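Local coordinates for protein putative S-adenosyl-L-methionine-dependent Methyltransferase (PDB 3DLC) that binds S-adenosylmethionine and is probably a methyltransferase that passes the methyl group of this cofactor to an acceptor substrate, at residues L72-H77 with Q99-N104; G119-W124 with T144-G149; N16-S21 with S52-L57. One frame throughout, in Å; residues are numbered along the deposited sequence. Where two conformers were deposited one is given.

Contact 1: residues L72-H77 with Q99-N104. With SAM (S-adenosylmethionine), chain C.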
loop_
_atom_site.group_PDB
_atom_site.type_symbol
_atom_site.label_atom_id
_atom_site.label_comp_id
_atom_site.label_asym_id
_atom_site.label_seq_id
_atom_site.Cartn_x
_atom_site.Cartn_y
_atom_site.Cartn_z
ATOM N N LEU A 72 1.024 -8.864 -1.037
ATOM C CA LEU A 72 2.015 -9.264 -0.046
ATOM C C LEU A 72 1.659 -8.701 1.326
ATOM O O LEU A 72 1.486 -7.498 1.490
ATOM C CB LEU A 72 3.376 -8.693 -0.471
ATOM C CG LEU A 72 4.545 -8.959 0.475
ATOM C CD1 LEU A 72 4.989 -10.418 0.414
ATOM C CD2 LEU A 72 5.753 -8.073 0.156
ATOM N N ASP A 73 1.576 -9.562 2.320
ATOM C CA ASP A 73 1.320 -9.108 3.688
ATOM C C ASP A 73 1.997 -10.051 4.669
ATOM O O ASP A 73 2.035 -11.260 4.446
ATOM C CB ASP A 73 -0.177 -9.022 3.951
ATOM C CG ASP A 73 -0.503 -8.094 5.114
ATOM O OD1 ASP A 73 -0.235 -8.450 6.275
ATOM O OD2 ASP A 73 -1.017 -6.973 4.855
ATOM N N PHE A 74 2.542 -9.506 5.743
ATOM C CA PHE A 74 3.244 -10.291 6.739
ATOM C C PHE A 74 2.361 -10.892 7.798
ATOM O O PHE A 74 2.861 -11.665 8.619
ATOM C CB PHE A 74 4.466 -9.527 7.340
ATOM C CG PHE A 74 4.167 -8.504 8.417
ATOM C CD1 PHE A 74 2.909 -7.965 8.638
ATOM C CD2 PHE A 74 5.223 -8.061 9.190
ATOM C CE1 PHE A 74 2.733 -7.015 9.645
ATOM C CE2 PHE A 74 5.049 -7.120 10.169
ATOM C CZ PHE A 74 3.800 -6.589 10.407
ATOM N N SER A 75 1.057 -10.612 7.757
ATOM C CA SER A 75 0.120 -11.123 8.745
ATOM C C SER A 75 -0.701 -12.265 8.184
ATOM O O SER A 75 -1.499 -12.082 7.244
ATOM C CB SER A 75 -0.812 -10.015 9.236
ATOM O OG SER A 75 -1.884 -10.607 9.943
ATOM N N LYS A 76 -0.510 -13.459 8.735
ATOM C CA LYS A 76 -1.292 -14.634 8.360
ATOM C C LYS A 76 -2.778 -14.338 8.494
ATOM O O LYS A 76 -3.587 -14.813 7.729
ATOM C CB LYS A 76 -0.944 -15.814 9.292
ATOM C CG LYS A 76 -1.758 -17.058 9.048
ATOM C CD LYS A 76 -1.519 -17.599 7.702
ATOM C CE LYS A 76 -2.193 -18.951 7.498
ATOM N NZ LYS A 76 -1.859 -19.503 6.159
ATOM N N HIS A 77 -3.158 -13.584 9.527
ATOM C CA HIS A 77 -4.574 -13.276 9.778
ATOM C C HIS A 77 -5.169 -12.392 8.694
ATOM O O HIS A 77 -6.295 -12.618 8.250
ATOM C CB HIS A 77 -4.741 -12.626 11.128
ATOM C CG HIS A 77 -4.120 -13.427 12.181
ATOM N ND1 HIS A 77 -4.635 -14.643 12.538
ATOM C CD2 HIS A 77 -2.949 -13.293 12.836
ATOM C CE1 HIS A 77 -3.845 -15.199 13.443
ATOM N NE2 HIS A 77 -2.806 -14.403 13.627
ATOM N N GLN A 99 2.491 -14.540 1.507
ATOM C CA GLN A 99 2.853 -14.375 2.905
ATOM C C GLN A 99 4.295 -13.917 2.940
ATOM O O GLN A 99 5.193 -14.634 2.489
ATOM C CB GLN A 99 2.666 -15.720 3.633
ATOM C CG GLN A 99 3.043 -15.749 5.060
ATOM C CD GLN A 99 2.067 -15.005 5.915
ATOM O OE1 GLN A 99 0.839 -15.169 5.795
ATOM N NE2 GLN A 99 2.603 -14.175 6.818
ATOM N N GLY A 100 4.564 -12.723 3.433
ATOM C CA GLY A 100 5.930 -12.254 3.502
ATOM C C GLY A 100 6.009 -10.815 3.937
ATOM O O GLY A 100 5.024 -10.126 4.117
ATOM N N ASP A 101 7.242 -10.369 4.088
ATOM C CA ASP A 101 7.605 -9.086 4.680
ATOM C C ASP A 101 8.339 -8.215 3.678
ATOM O O ASP A 101 9.181 -8.698 2.894
ATOM C CB ASP A 101 8.540 -9.401 5.886
ATOM C CG ASP A 101 8.709 -8.281 6.856
ATOM O OD1 ASP A 101 9.040 -7.152 6.454
ATOM O OD2 ASP A 101 8.494 -8.525 8.069
ATOM N N VAL A 102 8.023 -6.925 3.696
ATOM C CA VAL A 102 8.660 -5.944 2.825
ATOM C C VAL A 102 10.192 -5.934 2.995
ATOM O O VAL A 102 10.918 -5.522 2.102
ATOM C CB VAL A 102 8.062 -4.530 3.059
ATOM C CG1 VAL A 102 8.428 -3.964 4.427
ATOM C CG2 VAL A 102 8.472 -3.595 1.916
ATOM N N HIS A 103 10.672 -6.390 4.149
ATOM C CA HIS A 103 12.115 -6.382 4.392
ATOM C C HIS A 103 12.825 -7.577 3.791
ATOM O O HIS A 103 14.056 -7.649 3.850
ATOM C CB HIS A 103 12.437 -6.327 5.880
ATOM C CG HIS A 103 11.899 -5.115 6.557
ATOM N ND1 HIS A 103 10.659 -5.103 7.148
ATOM C CD2 HIS A 103 12.382 -3.855 6.666
ATOM C CE1 HIS A 103 10.438 -3.897 7.652
ATOM N NE2 HIS A 103 11.463 -3.121 7.368
ATOM N N ASN A 104 12.081 -8.514 3.215
ATOM C CA ASN A 104 12.681 -9.697 2.607
ATOM C C ASN A 104 11.647 -10.291 1.658
ATOM O O ASN A 104 11.016 -11.303 1.917
ATOM C CB ASN A 104 13.101 -10.668 3.704
ATOM C CG ASN A 104 13.782 -11.862 3.147
ATOM O OD1 ASN A 104 14.650 -11.711 2.307
ATOM N ND2 ASN A 104 13.434 -13.062 3.630
HETATM N N SAM C . -3.539 -1.929 2.274
HETATM C CA SAM C . -4.767 -2.250 3.046
HETATM C C SAM C . -5.782 -1.153 2.877
HETATM O O SAM C . -5.404 -0.049 2.479
HETATM O OXT SAM C . -6.944 -1.381 3.195
HETATM C CB SAM C . -4.430 -2.505 4.502
HETATM C CG SAM C . -3.855 -1.348 5.254
HETATM S SD SAM C . -3.516 -1.850 6.953
HETATM C CE SAM C . -3.742 -0.238 7.654
HETATM C "C5'" SAM C . -1.662 -2.092 6.990
HETATM C "C4'" SAM C . -1.092 -3.474 6.550
HETATM O "O4'" SAM C . 0.354 -3.577 6.340
HETATM C "C3'" SAM C . -1.527 -4.653 7.456
HETATM O "O3'" SAM C . -2.263 -5.552 6.685
HETATM C "C2'" SAM C . -0.194 -5.237 7.927
HETATM O "O2'" SAM C . -0.181 -6.605 8.267
HETATM C "C1'" SAM C . 0.751 -4.873 6.769
HETATM N N9 SAM C . 2.170 -4.790 7.151
HETATM C C8 SAM C . 2.701 -4.022 8.160
HETATM N N7 SAM C . 4.052 -4.123 8.176
HETATM C C5 SAM C . 4.387 -4.992 7.171
HETATM C C6 SAM C . 5.606 -5.513 6.728
HETATM N N6 SAM C . 6.795 -5.271 7.311
HETATM N N1 SAM C . 5.574 -6.323 5.647
HETATM C C2 SAM C . 4.388 -6.661 5.038
HETATM N N3 SAM C . 3.170 -6.230 5.474
HETATM C C4 SAM C . 3.218 -5.396 6.511
HETATM O O HOH W 1 -0.412 -17.313 4.886
#
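Phe74 lays one ring face on the adenine of S-adenosylmethionine, with SAM C5 3.4 Å above the ring plane, over its centre, while at its edge Phe74 CD2 meets Asp101 OD2 at 3.5 Å. At the opposite edge, beside CD1 and CE1, SAM O2' and Asp73 OD1 lie in the ring plane. The ring and the Asp101 carboxylate run side by side, their planes 86° apart, and the His103 ring carries Val102 CG1 on one face and Asp101 CG at its edge. This is the nucleoside end of a Rossmann-like methyltransferase fold, where parallel strands 66-73 and 95-99 each lead to an acid. Asp73 takes the ribose: SAM O2' donates to Asp73 OD1 at 2.7 Å and SAM O3' to Asp73 OD2 at 2.6 Å. Ser75 N also reaches Asp73 OD1, on its anti lone pair, in an Asx turn. Asp101 OD1 is gripped by three donors, His103 N, His103 ND1 and SAM N6, the last at 3.1 Å. Beside it Val102 N donates to SAM N1 at 3.2 Å, so amino group and ring nitrogen are both recognised. Gly100 N bonds Asp73 O at 3.1 Å, and a side chain on Gly100 would press on Leu72 CD1. Gln99 NE2 makes a weak bond to Phe74 O. Gln99 OE1, bonded also to Asn79, accepts from a water 2.6 Å away that accepts from Lys76 NZ.

Contact 2: residues G119-W124 with T144-G149. With SAM (S-adenosylmethionine), chain C.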
loop_
_atom_site.group_PDB
_atom_site.type_symbol
_atom_site.label_atom_id
_atom_site.label_comp_id
_atom_site.label_asym_id
_atom_site.label_seq_id
_atom_site.Cartn_x
_atom_site.Cartn_y
_atom_site.Cartn_z
ATOM N N GLY A 119 -1.323 2.547 3.399
ATOM C CA GLY A 119 -1.456 2.375 4.829
ATOM C C GLY A 119 -0.530 1.426 5.531
ATOM O O GLY A 119 -0.865 1.003 6.635
ATOM N N SER A 120 0.539 0.985 4.864
ATOM C CA SER A 120 1.542 0.104 5.434
ATOM C C SER A 120 2.872 0.773 5.784
ATOM O O SER A 120 3.452 0.474 6.829
ATOM C CB SER A 120 1.719 -1.050 4.440
ATOM O OG SER A 120 2.374 -2.164 5.013
ATOM N N VAL A 121 3.329 1.688 4.929
ATOM C CA VAL A 121 4.637 2.288 5.090
ATOM C C VAL A 121 4.831 2.957 6.437
ATOM O O VAL A 121 5.942 3.009 6.939
ATOM C CB VAL A 121 4.943 3.274 3.917
ATOM C CG1 VAL A 121 4.010 4.477 3.938
ATOM C CG2 VAL A 121 6.405 3.708 3.927
ATOM N N PHE A 122 3.746 3.470 7.012
ATOM C CA PHE A 122 3.790 4.205 8.275
ATOM C C PHE A 122 4.116 3.308 9.454
ATOM O O PHE A 122 4.464 3.798 10.519
ATOM C CB PHE A 122 2.465 4.943 8.493
ATOM C CG PHE A 122 2.078 5.804 7.335
ATOM C CD1 PHE A 122 2.846 6.863 6.925
ATOM C CD2 PHE A 122 0.972 5.497 6.602
ATOM C CE1 PHE A 122 2.489 7.614 5.833
ATOM C CE2 PHE A 122 0.613 6.244 5.491
ATOM C CZ PHE A 122 1.362 7.299 5.121
ATOM N N PHE A 123 4.049 2.000 9.247
ATOM C CA PHE A 123 4.337 1.021 10.300
ATOM C C PHE A 123 5.703 0.351 10.157
ATOM O O PHE A 123 6.188 -0.248 11.117
ATOM C CB PHE A 123 3.271 -0.094 10.319
ATOM C CG PHE A 123 1.886 0.396 10.619
ATOM C CD1 PHE A 123 1.530 0.813 11.888
ATOM C CD2 PHE A 123 0.916 0.414 9.643
ATOM C CE1 PHE A 123 0.191 1.221 12.139
ATOM C CE2 PHE A 123 -0.362 0.803 9.900
ATOM C CZ PHE A 123 -0.711 1.246 11.133
ATOM N N TRP A 124 6.330 0.413 8.998
ATOM C CA TRP A 124 7.537 -0.377 8.778
ATOM C C TRP A 124 8.692 -0.003 9.654
ATOM O O TRP A 124 8.998 1.159 9.794
ATOM C CB TRP A 124 8.025 -0.331 7.312
ATOM C CG TRP A 124 7.017 -0.786 6.327
ATOM C CD1 TRP A 124 5.917 -1.580 6.555
ATOM C CD2 TRP A 124 7.005 -0.489 4.928
ATOM N NE1 TRP A 124 5.220 -1.772 5.389
ATOM C CE2 TRP A 124 5.847 -1.078 4.384
ATOM C CE3 TRP A 124 7.842 0.230 4.082
ATOM C CZ2 TRP A 124 5.533 -0.972 3.036
ATOM C CZ3 TRP A 124 7.505 0.361 2.752
ATOM C CH2 TRP A 124 6.360 -0.235 2.246
ATOM N N THR A 144 6.361 3.144 -8.637
ATOM C CA THR A 144 5.740 2.851 -7.350
ATOM C C THR A 144 4.698 3.910 -6.994
ATOM O O THR A 144 4.704 5.021 -7.504
ATOM C CB THR A 144 6.748 2.736 -6.174
ATOM O OG1 THR A 144 7.202 4.027 -5.739
ATOM C CG2 THR A 144 7.952 1.912 -6.534
ATOM N N TYR A 145 3.825 3.544 -6.055
ATOM C CA TYR A 145 2.814 4.458 -5.499
ATOM C C TYR A 145 2.564 3.929 -4.091
ATOM O O TYR A 145 1.693 3.101 -3.853
ATOM C CB TYR A 145 1.578 4.441 -6.371
ATOM C CG TYR A 145 0.601 5.579 -6.146
ATOM C CD1 TYR A 145 0.777 6.814 -6.748
ATOM C CD2 TYR A 145 -0.550 5.397 -5.402
ATOM C CE1 TYR A 145 -0.142 7.815 -6.619
ATOM C CE2 TYR A 145 -1.479 6.403 -5.275
ATOM C CZ TYR A 145 -1.274 7.614 -5.883
ATOM O OH TYR A 145 -2.237 8.582 -5.739
ATOM N N ILE A 146 3.399 4.414 -3.168
ATOM C CA ILE A 146 3.503 3.857 -1.797
ATOM C C ILE A 146 3.242 4.947 -0.789
ATOM O O ILE A 146 3.954 5.957 -0.732
ATOM C CB ILE A 146 4.916 3.255 -1.587
ATOM C CG1 ILE A 146 5.112 2.055 -2.526
ATOM C CG2 ILE A 146 5.156 2.920 -0.123
ATOM C CD1 ILE A 146 6.543 1.624 -2.673
ATOM N N GLY A 147 2.201 4.776 0.021
ATOM C CA GLY A 147 1.852 5.857 0.938
ATOM C C GLY A 147 0.532 5.601 1.594
ATOM O O GLY A 147 0.270 4.479 2.047
ATOM N N GLY A 148 -0.299 6.619 1.633
ATOM C CA GLY A 148 -1.630 6.493 2.225
ATOM C C GLY A 148 -2.520 7.640 1.869
ATOM O O GLY A 148 -2.065 8.635 1.359
ATOM N N GLY A 149 -3.804 7.484 2.129
ATOM C CA GLY A 149 -4.758 8.506 1.800
ATOM C C GLY A 149 -6.100 7.921 1.434
ATOM O O GLY A 149 -6.366 6.727 1.583
HETATM N N SAM C . -3.539 -1.929 2.274
HETATM C CA SAM C . -4.767 -2.250 3.046
HETATM C C SAM C . -5.782 -1.153 2.877
HETATM O O SAM C . -5.404 -0.049 2.479
HETATM O OXT SAM C . -6.944 -1.381 3.195
HETATM C CB SAM C . -4.430 -2.505 4.502
HETATM C CG SAM C . -3.855 -1.348 5.254
HETATM S SD SAM C . -3.516 -1.850 6.953
HETATM C CE SAM C . -3.742 -0.238 7.654
HETATM C "C5'" SAM C . -1.662 -2.092 6.990
HETATM C "C4'" SAM C . -1.092 -3.474 6.550
HETATM O "O4'" SAM C . 0.354 -3.577 6.340
HETATM C "C3'" SAM C . -1.527 -4.653 7.456
HETATM O "O3'" SAM C . -2.263 -5.552 6.685
HETATM C "C2'" SAM C . -0.194 -5.237 7.927
HETATM O "O2'" SAM C . -0.181 -6.605 8.267
HETATM C "C1'" SAM C . 0.751 -4.873 6.769
HETATM N N9 SAM C . 2.170 -4.790 7.151
HETATM C C8 SAM C . 2.701 -4.022 8.160
HETATM N N7 SAM C . 4.052 -4.123 8.176
HETATM C C5 SAM C . 4.387 -4.992 7.171
HETATM C C6 SAM C . 5.606 -5.513 6.728
HETATM N N6 SAM C . 6.795 -5.271 7.311
HETATM N N1 SAM C . 5.574 -6.323 5.647
HETATM C C2 SAM C . 4.388 -6.661 5.038
HETATM N N3 SAM C . 3.170 -6.230 5.474
HETATM C C4 SAM C . 3.218 -5.396 6.511
HETATM O O HOH W 2 1.982 2.159 2.413
#
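Val121 and Trp124 converge on one methyl group, Ile146 CG2, which lies 4.1 Å from both Val121 CB and Trp124 CH2. The contact joins the loop after strand 112-118 of the Rossmann-like sheet to the end of its parallel neighbour, strand 142-148. Trp124 has CG anti to its carbonyl carbon (chi1 -57°), and its indole lies back over its own loop, with Val121 CA 3.6 Å above the ring plane and over its centre. The indole crosses the Ile146 side chain at about a right angle. At its other end, Trp124 CD1 meets SAM N7 at 3.5 Å, close to the indole plane. Trp124 NE1 donates to Ser120 OG at 2.9 Å, from a position in which OG is 22° out of the indole plane. Ser120 OG, anti to its backbone N (chi1 -163°), donates in turn to SAM O4' at 2.8 Å, so this hydroxyl is fixed by one donor and one acceptor. An alanine in place of Trp124 would probably leave Ser120 OG without its donor, freer to turn away from the ribose, and open a gap between Ile146 CG2 and the adenine. The Phe122 ring has Val121 CG1 3.8 Å above its centre, and Gly148 CA lies at the ring edge, where a side chain on Gly148 would collide with Phe122 CE2. Gly147 O accepts from Gly119 N at 2.8 Å and also from a water held by Val121 N.

Contact 3: residues N16-S21 with S52-L57. With SAM (S-adenosylmethionine), chain C.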
loop_
_atom_site.group_PDB
_atom_site.type_symbol
_atom_site.label_atom_id
_atom_site.label_comp_id
_atom_site.label_asym_id
_atom_site.label_seq_id
_atom_site.Cartn_x
_atom_site.Cartn_y
_atom_site.Cartn_z
ATOM N N ASN A 16 -11.180 -5.998 12.146
ATOM C CA ASN A 16 -11.514 -4.563 12.175
ATOM C C ASN A 16 -11.151 -3.872 10.872
ATOM O O ASN A 16 -11.925 -3.074 10.353
ATOM C CB ASN A 16 -10.797 -3.872 13.306
ATOM C CG ASN A 16 -11.303 -4.261 14.651
ATOM O OD1 ASN A 16 -12.348 -4.888 14.775
ATOM N ND2 ASN A 16 -10.591 -3.862 15.676
HETATM N N MSE A 17 -9.961 -4.174 10.357
HETATM C CA MSE A 17 -9.527 -3.594 9.107
HETATM C C MSE A 17 -10.458 -4.017 7.964
HETATM O O MSE A 17 -10.834 -3.201 7.109
HETATM C CB MSE A 17 -8.098 -3.984 8.810
HETATM C CG MSE A 17 -7.481 -3.298 7.569
HETATM SE SE MSE A 17 -7.202 -1.388 7.746
HETATM C CE MSE A 17 -8.488 -0.765 6.431
ATOM N N ASP A 18 -10.824 -5.296 7.944
ATOM C CA ASP A 18 -11.707 -5.813 6.920
ATOM C C ASP A 18 -13.063 -5.091 6.978
ATOM O O ASP A 18 -13.618 -4.674 5.959
ATOM C CB ASP A 18 -11.915 -7.306 7.131
ATOM C CG ASP A 18 -12.724 -7.951 6.025
ATOM O OD1 ASP A 18 -12.435 -7.712 4.839
ATOM O OD2 ASP A 18 -13.630 -8.756 6.350
ATOM N N GLU A 19 -13.604 -4.961 8.184
ATOM C CA GLU A 19 -14.913 -4.307 8.334
ATOM C C GLU A 19 -14.895 -2.878 7.848
ATOM O O GLU A 19 -15.813 -2.428 7.170
ATOM C CB GLU A 19 -15.370 -4.395 9.794
ATOM C CG GLU A 19 -15.784 -5.826 10.147
ATOM C CD GLU A 19 -16.198 -6.040 11.598
ATOM O OE1 GLU A 19 -16.132 -5.078 12.402
ATOM O OE2 GLU A 19 -16.542 -7.211 11.928
ATOM N N ILE A 20 -13.843 -2.150 8.176
ATOM C CA ILE A 20 -13.707 -0.750 7.742
ATOM C C ILE A 20 -13.510 -0.678 6.224
ATOM O O ILE A 20 -14.124 0.149 5.534
ATOM C CB ILE A 20 -12.602 -0.041 8.518
ATOM C CG1 ILE A 20 -13.074 0.208 9.953
ATOM C CG2 ILE A 20 -12.213 1.292 7.825
ATOM C CD1 ILE A 20 -14.160 1.294 10.094
ATOM N N SER A 21 -12.677 -1.573 5.692
ATOM C CA SER A 21 -12.385 -1.667 4.270
ATOM C C SER A 21 -13.669 -1.862 3.430
ATOM O O SER A 21 -13.792 -1.408 2.304
ATOM C CB SER A 21 -11.427 -2.860 4.065
ATOM O OG SER A 21 -11.209 -3.110 2.703
ATOM N N SER A 52 -1.019 -5.564 1.781
ATOM C CA SER A 52 -2.301 -5.628 1.132
ATOM C C SER A 52 -3.495 -5.776 2.085
ATOM O O SER A 52 -4.622 -5.443 1.721
ATOM C CB SER A 52 -2.272 -6.779 0.111
ATOM O OG SER A 52 -1.653 -7.947 0.654
ATOM N N GLY A 53 -3.248 -6.295 3.289
ATOM C CA GLY A 53 -4.285 -6.369 4.286
ATOM C C GLY A 53 -5.449 -7.224 3.807
ATOM O O GLY A 53 -5.251 -8.298 3.261
ATOM N N PRO A 54 -6.699 -6.764 4.004
ATOM C CA PRO A 54 -7.846 -7.527 3.528
ATOM C C PRO A 54 -7.993 -7.589 2.002
ATOM O O PRO A 54 -8.874 -8.282 1.510
ATOM C CB PRO A 54 -9.044 -6.793 4.140
ATOM C CG PRO A 54 -8.499 -6.035 5.304
ATOM C CD PRO A 54 -7.111 -5.640 4.866
ATOM N N GLY A 55 -7.135 -6.859 1.270
ATOM C CA GLY A 55 -7.051 -6.968 -0.167
ATOM C C GLY A 55 -7.806 -5.972 -0.996
ATOM O O GLY A 55 -7.868 -6.117 -2.216
ATOM N N ALA A 56 -8.392 -4.943 -0.380
ATOM C CA ALA A 56 -9.302 -4.082 -1.123
ATOM C C ALA A 56 -8.628 -3.297 -2.234
ATOM O O ALA A 56 -9.268 -3.034 -3.238
ATOM C CB ALA A 56 -10.089 -3.163 -0.196
ATOM N N LEU A 57 -7.375 -2.888 -2.068
ATOM C CA LEU A 57 -6.721 -2.126 -3.151
ATOM C C LEU A 57 -6.425 -3.056 -4.331
ATOM O O LEU A 57 -6.615 -2.695 -5.482
ATOM C CB LEU A 57 -5.449 -1.405 -2.681
ATOM C CG LEU A 57 -4.757 -0.526 -3.722
ATOM C CD1 LEU A 57 -5.714 0.552 -4.303
ATOM C CD2 LEU A 57 -3.505 0.083 -3.096
HETATM N N SAM C . -3.539 -1.929 2.274
HETATM C CA SAM C . -4.767 -2.250 3.046
HETATM C C SAM C . -5.782 -1.153 2.877
HETATM O O SAM C . -5.404 -0.049 2.479
HETATM O OXT SAM C . -6.944 -1.381 3.195
HETATM C CB SAM C . -4.430 -2.505 4.502
HETATM C CG SAM C . -3.855 -1.348 5.254
HETATM S SD SAM C . -3.516 -1.850 6.953
HETATM C CE SAM C . -3.742 -0.238 7.654
HETATM C "C5'" SAM C . -1.662 -2.092 6.990
HETATM C "C4'" SAM C . -1.092 -3.474 6.550
HETATM O "O4'" SAM C . 0.354 -3.577 6.340
HETATM C "C3'" SAM C . -1.527 -4.653 7.456
HETATM O "O3'" SAM C . -2.263 -5.552 6.685
HETATM C "C2'" SAM C . -0.194 -5.237 7.927
HETATM O "O2'" SAM C . -0.181 -6.605 8.267
HETATM C "C1'" SAM C . 0.751 -4.873 6.769
HETATM N N9 SAM C . 2.170 -4.790 7.151
HETATM C C8 SAM C . 2.701 -4.022 8.160
HETATM N N7 SAM C . 4.052 -4.123 8.176
HETATM C C5 SAM C . 4.387 -4.992 7.171
HETATM C C6 SAM C . 5.606 -5.513 6.728
HETATM N N6 SAM C . 6.795 -5.271 7.311
HETATM N N1 SAM C . 5.574 -6.323 5.647
HETATM C C2 SAM C . 4.388 -6.661 5.038
HETATM N N3 SAM C . 3.170 -6.230 5.474
HETATM C C4 SAM C . 3.218 -5.396 6.511
HETATM O O HOH W 3 -8.363 -3.764 2.426
#
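Pro54 meets helix 11-22 with the flank of its ring: Pro54 CD lies 3.6 Å from Met17 CG, and Pro54 CB 3.6 Å from Asp18 OD1. The ring crosses the Met17 side chain at about a right angle and slides past Asp18 in the opposite direction, with Pro54 CG against the backbone N and CA of Asp18. Met17 is a selenomethionine here. CG anti to its backbone N (chi1 -174°) reaches the proline, and bends at the next two bonds bring SE to 3.6 Å from SAM CE, the methyl a methyltransferase would pass on. Pro54 belongs to the glycine-rich turn between strand 46-50 and helix 56-64, where Gly51, Gly53 and Ala56 fit the GxGxxA pattern of Rossmann-type folds. A type II' turn from Ser52 to Gly55 brings Gly53 CA to 3.2 Å from SAM O3'. A water that accepts from Ala56 N at 3.0 Å and donates to SAM OXT also bonds Ser21 OG, in one of its two conformers 3.1 Å from Ala56 CB, tying helix 11-22 to the start of helix 56-64. Further out, Lys22 forms a salt bridge with Asp18 OD2, while Asn85 ND2 is hydrogen-bonded to both Asp18 OD1 and Pro54 O.

The three contacts surround a single S-adenosylmethionine, their centres 14 to 15 Å apart, and follow one another in series along the chain: contact 3 closes first, then contact 1, then contact 2. Contacts 1 and 2 share the mixed sheet and touch directly, Val102 CG1 lying 3.8 Å from Trp124 CD2. Contacts 3 and 1 are linked through helix 56-64 and the strand 66-73 that follows it, and by a probable hydrogen bond of 2.8 Å from Gly53 N to Asp73 OD2. Contacts 2 and 3 do not touch, their nearest atoms being about 6 Å apart. The loops after successive strands thus converge on the ribose and adenine, while helix 11-22 approaches the methionine portion.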